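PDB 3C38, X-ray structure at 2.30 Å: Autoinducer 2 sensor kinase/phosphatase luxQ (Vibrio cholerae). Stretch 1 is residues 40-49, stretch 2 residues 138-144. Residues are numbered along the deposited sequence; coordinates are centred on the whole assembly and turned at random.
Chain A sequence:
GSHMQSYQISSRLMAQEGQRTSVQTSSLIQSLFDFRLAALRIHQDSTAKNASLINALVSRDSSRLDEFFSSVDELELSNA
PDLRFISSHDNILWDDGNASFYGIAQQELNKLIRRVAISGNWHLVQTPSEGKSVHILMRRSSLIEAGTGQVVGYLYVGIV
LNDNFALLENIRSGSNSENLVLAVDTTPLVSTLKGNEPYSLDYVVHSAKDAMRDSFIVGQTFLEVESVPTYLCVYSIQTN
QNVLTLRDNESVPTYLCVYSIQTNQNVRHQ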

ATOM      1  N   LEU A  40       4.134   8.295  -0.168  1.00 32.34           N
ATOM      2  CA  LEU A  40       2.993   8.229  -1.070  1.00 31.83           C
ATOM      3  C   LEU A  40       1.965   9.308  -0.778  1.00 30.88           C
ATOM      4  O   LEU A  40       1.369   9.861  -1.696  1.00 29.97           O
ATOM      5  CB  LEU A  40       2.338   6.851  -0.998  1.00 33.00           C
ATOM      6  CG  LEU A  40       3.132   5.772  -1.732  1.00 36.57           C
ATOM      7  CD1 LEU A  40       2.444   4.453  -1.577  1.00 35.82           C
ATOM      8  CD2 LEU A  40       3.255   6.126  -3.207  1.00 35.78           C
ATOM      9  N   ARG A  41       1.760   9.599   0.501  1.00 31.19           N
ATOM     10  CA  ARG A  41       0.811  10.625   0.905  1.00 33.32           C
ATOM     11  C   ARG A  41       1.256  11.989   0.373  1.00 35.00           C
ATOM     12  O   ARG A  41       0.469  12.723  -0.250  1.00 34.29           O
ATOM     13  CB  ARG A  41       0.707  10.668   2.434  1.00 36.90           C
ATOM     14  CG  ARG A  41       0.031  11.930   2.973  1.00 40.24           C
ATOM     15  CD  ARG A  41      -0.225  11.840   4.472  1.00 41.17           C
ATOM     16  NE  ARG A  41       0.991  11.613   5.252  1.00 44.96           N
ATOM     17  CZ  ARG A  41       2.040  12.436   5.284  1.00 45.91           C
ATOM     18  NH1 ARG A  41       2.041  13.556   4.573  1.00 43.90           N
ATOM     19  NH2 ARG A  41       3.087  12.139   6.044  1.00 45.90           N
ATOM     20  N   ILE A  42       2.524  12.313   0.621  1.00 33.88           N
ATOM     21  CA  ILE A  42       3.109  13.574   0.184  1.00 34.15           C
ATOM     22  C   ILE A  42       2.951  13.780  -1.321  1.00 34.20           C
ATOM     23  O   ILE A  42       2.457  14.817  -1.763  1.00 35.29           O
ATOM     24  CB  ILE A  42       4.607  13.643   0.558  1.00 33.61           C
ATOM     25  CG1 ILE A  42       4.745  13.744   2.079  1.00 33.86           C
ATOM     26  CG2 ILE A  42       5.275  14.826  -0.130  1.00 32.31           C
ATOM     27  CD1 ILE A  42       6.187  13.655   2.576  1.00 33.46           C
ATOM     28  N   HIS A  43       3.369  12.800  -2.111  1.00 34.01           N
ATOM     29  CA  HIS A  43       3.232  12.916  -3.554  1.00 35.68           C
ATOM     30  C   HIS A  43       1.766  12.995  -3.966  1.00 34.76           C
ATOM     31  O   HIS A  43       1.409  13.767  -4.849  1.00 33.76           O
ATOM     32  CB  HIS A  43       3.926  11.750  -4.254  1.00 38.19           C
ATOM     33  CG  HIS A  43       5.413  11.763  -4.090  1.00 46.10           C
ATOM     34  ND1 HIS A  43       6.172  12.895  -4.300  1.00 48.18           N
ATOM     35  CD2 HIS A  43       6.282  10.789  -3.719  1.00 46.88           C
ATOM     36  CE1 HIS A  43       7.443  12.620  -4.063  1.00 49.95           C
ATOM     37  NE2 HIS A  43       7.536  11.352  -3.710  1.00 49.30           N
ATOM     38  N   GLN A  44       0.921  12.201  -3.317  1.00 34.15           N
ATOM     39  CA  GLN A  44      -0.507  12.208  -3.617  1.00 35.61           C
ATOM     40  C   GLN A  44      -1.109  13.601  -3.413  1.00 34.87           C
ATOM     41  O   GLN A  44      -1.697  14.172  -4.340  1.00 32.30           O
ATOM     42  CB  GLN A  44      -1.247  11.189  -2.733  1.00 35.74           C
ATOM     43  CG  GLN A  44      -2.758  11.392  -2.688  1.00 37.67           C
ATOM     44  CD  GLN A  44      -3.503  10.294  -1.936  1.00 38.29           C
ATOM     45  OE1 GLN A  44      -3.091   9.861  -0.855  1.00 35.54           O
ATOM     46  NE2 GLN A  44      -4.622   9.853  -2.506  1.00 32.20           N
ATOM     47  N   ASP A  45      -0.956  14.139  -2.205  1.00 34.45           N
ATOM     48  CA  ASP A  45      -1.498  15.453  -1.866  1.00 37.40           C
ATOM     49  C   ASP A  45      -0.934  16.604  -2.694  1.00 39.32           C
ATOM     50  O   ASP A  45      -1.601  17.621  -2.914  1.00 39.49           O
ATOM     51  CB  ASP A  45      -1.286  15.740  -0.380  1.00 36.11           C
ATOM     52  CG  ASP A  45      -2.178  14.898   0.496  1.00 37.60           C
ATOM     53  OD1 ASP A  45      -3.185  14.387  -0.024  1.00 39.13           O
ATOM     54  OD2 ASP A  45      -1.892  14.759   1.697  1.00 39.21           O
ATOM     55  N   SER A  46       0.296  16.432  -3.154  1.00 41.86           N
ATOM     56  CA  SER A  46       0.955  17.437  -3.967  1.00 43.85           C
ATOM     57  C   SER A  46       0.410  17.374  -5.392  1.00 44.20           C
ATOM     58  O   SER A  46       0.187  18.399  -6.037  1.00 45.01           O
ATOM     59  CB  SER A  46       2.461  17.184  -3.975  1.00 43.93           C
ATOM     60  OG  SER A  46       3.136  18.259  -4.587  1.00 45.78           O
ATOM     61  N   THR A  47       0.188  16.163  -5.881  1.00 44.75           N
ATOM     62  CA  THR A  47      -0.335  15.984  -7.224  1.00 44.77           C
ATOM     63  C   THR A  47      -1.815  16.345  -7.274  1.00 45.64           C
ATOM     64  O   THR A  47      -2.341  16.706  -8.324  1.00 45.79           O
ATOM     65  CB  THR A  47      -0.157  14.538  -7.682  1.00 44.55           C
ATOM     66  OG1 THR A  47       1.240  14.226  -7.714  1.00 45.43           O
ATOM     67  CG2 THR A  47      -0.749  14.334  -9.068  1.00 45.24           C
ATOM     68  N   ALA A  48      -2.478  16.256  -6.125  1.00 46.05           N
ATOM     69  CA  ALA A  48      -3.899  16.565  -6.032  1.00 47.16           C
ATOM     70  C   ALA A  48      -4.136  18.048  -6.292  1.00 49.84           C
ATOM     71  O   ALA A  48      -5.265  18.467  -6.569  1.00 49.07           O
ATOM     72  CB  ALA A  48      -4.431  16.185  -4.649  1.00 44.57           C
ATOM     73  N   LYS A  49      -3.066  18.835  -6.205  1.00 51.36           N
ATOM     74  CA  LYS A  49      -3.150  20.275  -6.421  1.00 52.08           C
ATOM     75  C   LYS A  49      -2.491  20.736  -7.720  1.00 52.91           C
ATOM     76  O   LYS A  49      -2.263  21.927  -7.918  1.00 54.32           O
ATOM     77  CB  LYS A  49      -2.530  21.006  -5.228  1.00 50.72           C
ATOM     78  CG  LYS A  49      -3.326  20.810  -3.958  1.00 49.83           C
ATOM     79  CD  LYS A  49      -2.691  21.480  -2.766  1.00 50.10           C
ATOM     80  CE  LYS A  49      -3.647  21.454  -1.588  1.00 49.76           C
ATOM     81  NZ  LYS A  49      -3.042  22.009  -0.350  1.00 51.68           N
ATOM     82  N   MET A 138      -5.211   2.111   1.067  1.00 33.55           N
ATOM     83  CA  MET A 138      -5.695   3.142   0.175  1.00 35.38           C
ATOM     84  C   MET A 138      -5.856   4.476   0.858  1.00 34.04           C
ATOM     85  O   MET A 138      -6.044   4.549   2.072  1.00 33.63           O
ATOM     86  CB  MET A 138      -7.026   2.739  -0.443  1.00 41.42           C
ATOM     87  CG  MET A 138      -6.900   1.758  -1.574  1.00 47.67           C
ATOM     88  SD  MET A 138      -8.416   1.723  -2.500  1.00 57.97           S
ATOM     89  CE  MET A 138      -8.402   3.321  -3.230  1.00 54.07           C
ATOM     90  N   ARG A 139      -5.784   5.531   0.058  1.00 32.72           N
ATOM     91  CA  ARG A 139      -5.925   6.881   0.572  1.00 34.06           C
ATOM     92  C   ARG A 139      -6.554   7.768  -0.494  1.00 33.08           C
ATOM     93  O   ARG A 139      -6.257   7.642  -1.684  1.00 30.38           O
ATOM     94  CB  ARG A 139      -4.561   7.422   1.003  1.00 33.92           C
ATOM     95  CG  ARG A 139      -4.617   8.742   1.750  1.00 36.24           C
ATOM     96  CD  ARG A 139      -3.268   9.050   2.367  1.00 35.84           C
ATOM     97  NE  ARG A 139      -3.270  10.332   3.065  1.00 37.49           N
ATOM     98  CZ  ARG A 139      -3.217  11.510   2.452  1.00 35.73           C
ATOM     99  NH1 ARG A 139      -3.151  11.563   1.126  1.00 31.40           N
ATOM    100  NH2 ARG A 139      -3.230  12.625   3.168  1.00 35.72           N
ATOM    101  N   ARG A 140      -7.440   8.656  -0.051  1.00 36.23           N
ATOM    102  CA  ARG A 140      -8.152   9.570  -0.947  1.00 37.95           C
ATOM    103  C   ARG A 140      -7.696  11.027  -0.775  1.00 37.12           C
ATOM    104  O   ARG A 140      -7.461  11.490   0.338  1.00 36.64           O
ATOM    105  CB  ARG A 140      -9.660   9.482  -0.660  1.00 39.93           C
ATOM    106  CG  ARG A 140     -10.542  10.137  -1.692  1.00 40.46           C
ATOM    107  CD  ARG A 140     -12.004  10.165  -1.248  1.00 42.95           C
ATOM    108  NE  ARG A 140     -12.187  11.010  -0.077  1.00 48.41           N
ATOM    109  CZ  ARG A 140     -13.335  11.588   0.257  1.00 50.92           C
ATOM    110  NH1 ARG A 140     -14.417  11.416  -0.493  1.00 48.87           N
ATOM    111  NH2 ARG A 140     -13.397  12.352   1.343  1.00 52.79           N
ATOM    112  N   SER A 141      -7.579  11.750  -1.879  1.00 38.98           N
ATOM    113  CA  SER A 141      -7.193  13.153  -1.810  1.00 41.93           C
ATOM    114  C   SER A 141      -8.104  13.991  -2.711  1.00 42.57           C
ATOM    115  O   SER A 141      -8.198  13.760  -3.916  1.00 42.00           O
ATOM    116  CB  SER A 141      -5.729  13.330  -2.227  1.00 42.06           C
ATOM    117  OG  SER A 141      -5.280  14.645  -1.935  1.00 43.77           O
ATOM    118  N   SER A 142      -8.772  14.970  -2.112  1.00 44.56           N
ATOM    119  CA  SER A 142      -9.693  15.841  -2.841  1.00 48.00           C
ATOM    120  C   SER A 142      -9.043  16.539  -4.027  1.00 50.34           C
ATOM    121  O   SER A 142      -7.903  16.984  -3.946  1.00 51.80           O
ATOM    122  CB  SER A 142     -10.260  16.892  -1.888  1.00 49.37           C
ATOM    123  OG  SER A 142     -10.672  16.295  -0.663  1.00 48.90           O
ATOM    124  N   LEU A 143      -9.772  16.621  -5.134  1.00 53.63           N
ATOM    125  CA  LEU A 143      -9.284  17.292  -6.336  1.00 56.37           C
ATOM    126  C   LEU A 143     -10.125  18.551  -6.490  1.00 60.21           C
ATOM    127  O   LEU A 143     -11.248  18.504  -6.993  1.00 60.20           O
ATOM    128  CB  LEU A 143      -9.458  16.403  -7.570  1.00 53.21           C
ATOM    129  CG  LEU A 143      -8.592  15.147  -7.622  1.00 53.33           C
ATOM    130  CD1 LEU A 143      -8.996  14.288  -8.806  1.00 51.85           C
ATOM    131  CD2 LEU A 143      -7.125  15.544  -7.724  1.00 53.63           C
ATOM    132  N   ILE A 144      -9.580  19.673  -6.036  1.00 63.88           N
ATOM    133  CA  ILE A 144     -10.278  20.948  -6.102  1.00 67.51           C
ATOM    134  C   ILE A 144      -9.800  21.769  -7.292  1.00 70.81           C
ATOM    135  O   ILE A 144      -8.764  21.473  -7.885  1.00 72.74           O
ATOM    136  CB  ILE A 144     -10.087  21.707  -4.783  1.00 66.14           C
ATOM    137  CG1 ILE A 144     -10.699  20.869  -3.657  1.00 66.06           C
ATOM    138  CG2 ILE A 144     -10.747  23.075  -4.847  1.00 67.13           C
ATOM    139  CD1 ILE A 144     -10.304  21.286  -2.263  1.00 64.17           C
TER
HETATM  140  O   HOH W   1      -6.945  19.996  -5.061  1.00 48.11           O

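A helix packed beside a strand shows how a few polar side chains can join two pieces of secondary structure when a buried arginine finds its partners. In the sensor kinase LuxQ, a helix already under way at Leu40 and a strand already under way at Met138, which ends at Leu143, run in nearly the same direction, 21° apart, with their axes 8.3 Å from each other at closest approach. The backbones converge along their length: the CA atoms of Arg41 and Arg139 lie 7.7 Å apart, those of Asp45 and Ser141 6.1 Å, and those of Ala48 and Leu143 5.4 Å. The wide end therefore has room for long side chains, whereas the narrow end is filled by a methyl group.

The strand's alternation sorts its residues. Arg139 and Ser141 direct their CA-to-CB bonds toward the helix, while Met138, Arg140 and Ser142 direct theirs away. In the first stretch, Gln44 and, four residues on, Ala48 direct their CA-to-CB bonds toward the strand, and Asp45 points sideways but brings its carboxylate nearer.

Arg139 is the centrepiece. Its side chain, extended with chi1 to chi3 all t, carries a buried guanidinium across the gap. There NH2 meets Asp45 OD2 at 2.9 Å and NH1 meets Asp45 OD1 at 3.0 Å, a two-pronged salt bridge in which both carboxylate oxygens are used. NH1 also donates to Gln44 OE1 at 2.6 Å. These acceptors lie at the guanidinium edge, where its N-H groups point; one face is left to the aliphatic part of Arg41, whose CG comes within 3.3 Å of Arg139 CZ.

Gln44 suits its buried position because its amide both accepts and donates. While OE1 accepts the hydrogen bond from Arg139 NH1, NE2 donates to the backbone O of Arg139 at 2.9 Å, so one side chain grips both the head and the main chain of the same residue. Asp45 is equally economical: OD1 also accepts a hydrogen bond from Ser141 OG at 2.8 Å. The serine is short enough to fit where the backbones have drawn closer, yet still supplies a donor.

Beyond it the contact turns more apolar. Ala48 CB lies 3.2 Å from Ser141 OG and 4.1 Å from Leu143 CD2, its small side chain matching the narrow separation. A water completes the junction, donating to Ala48 O at 2.7 Å and accepting from Ile144 N at 2.8 Å, and so links main-chain groups that do not meet directly. Altogether the two stretches bury 399 Å² between them.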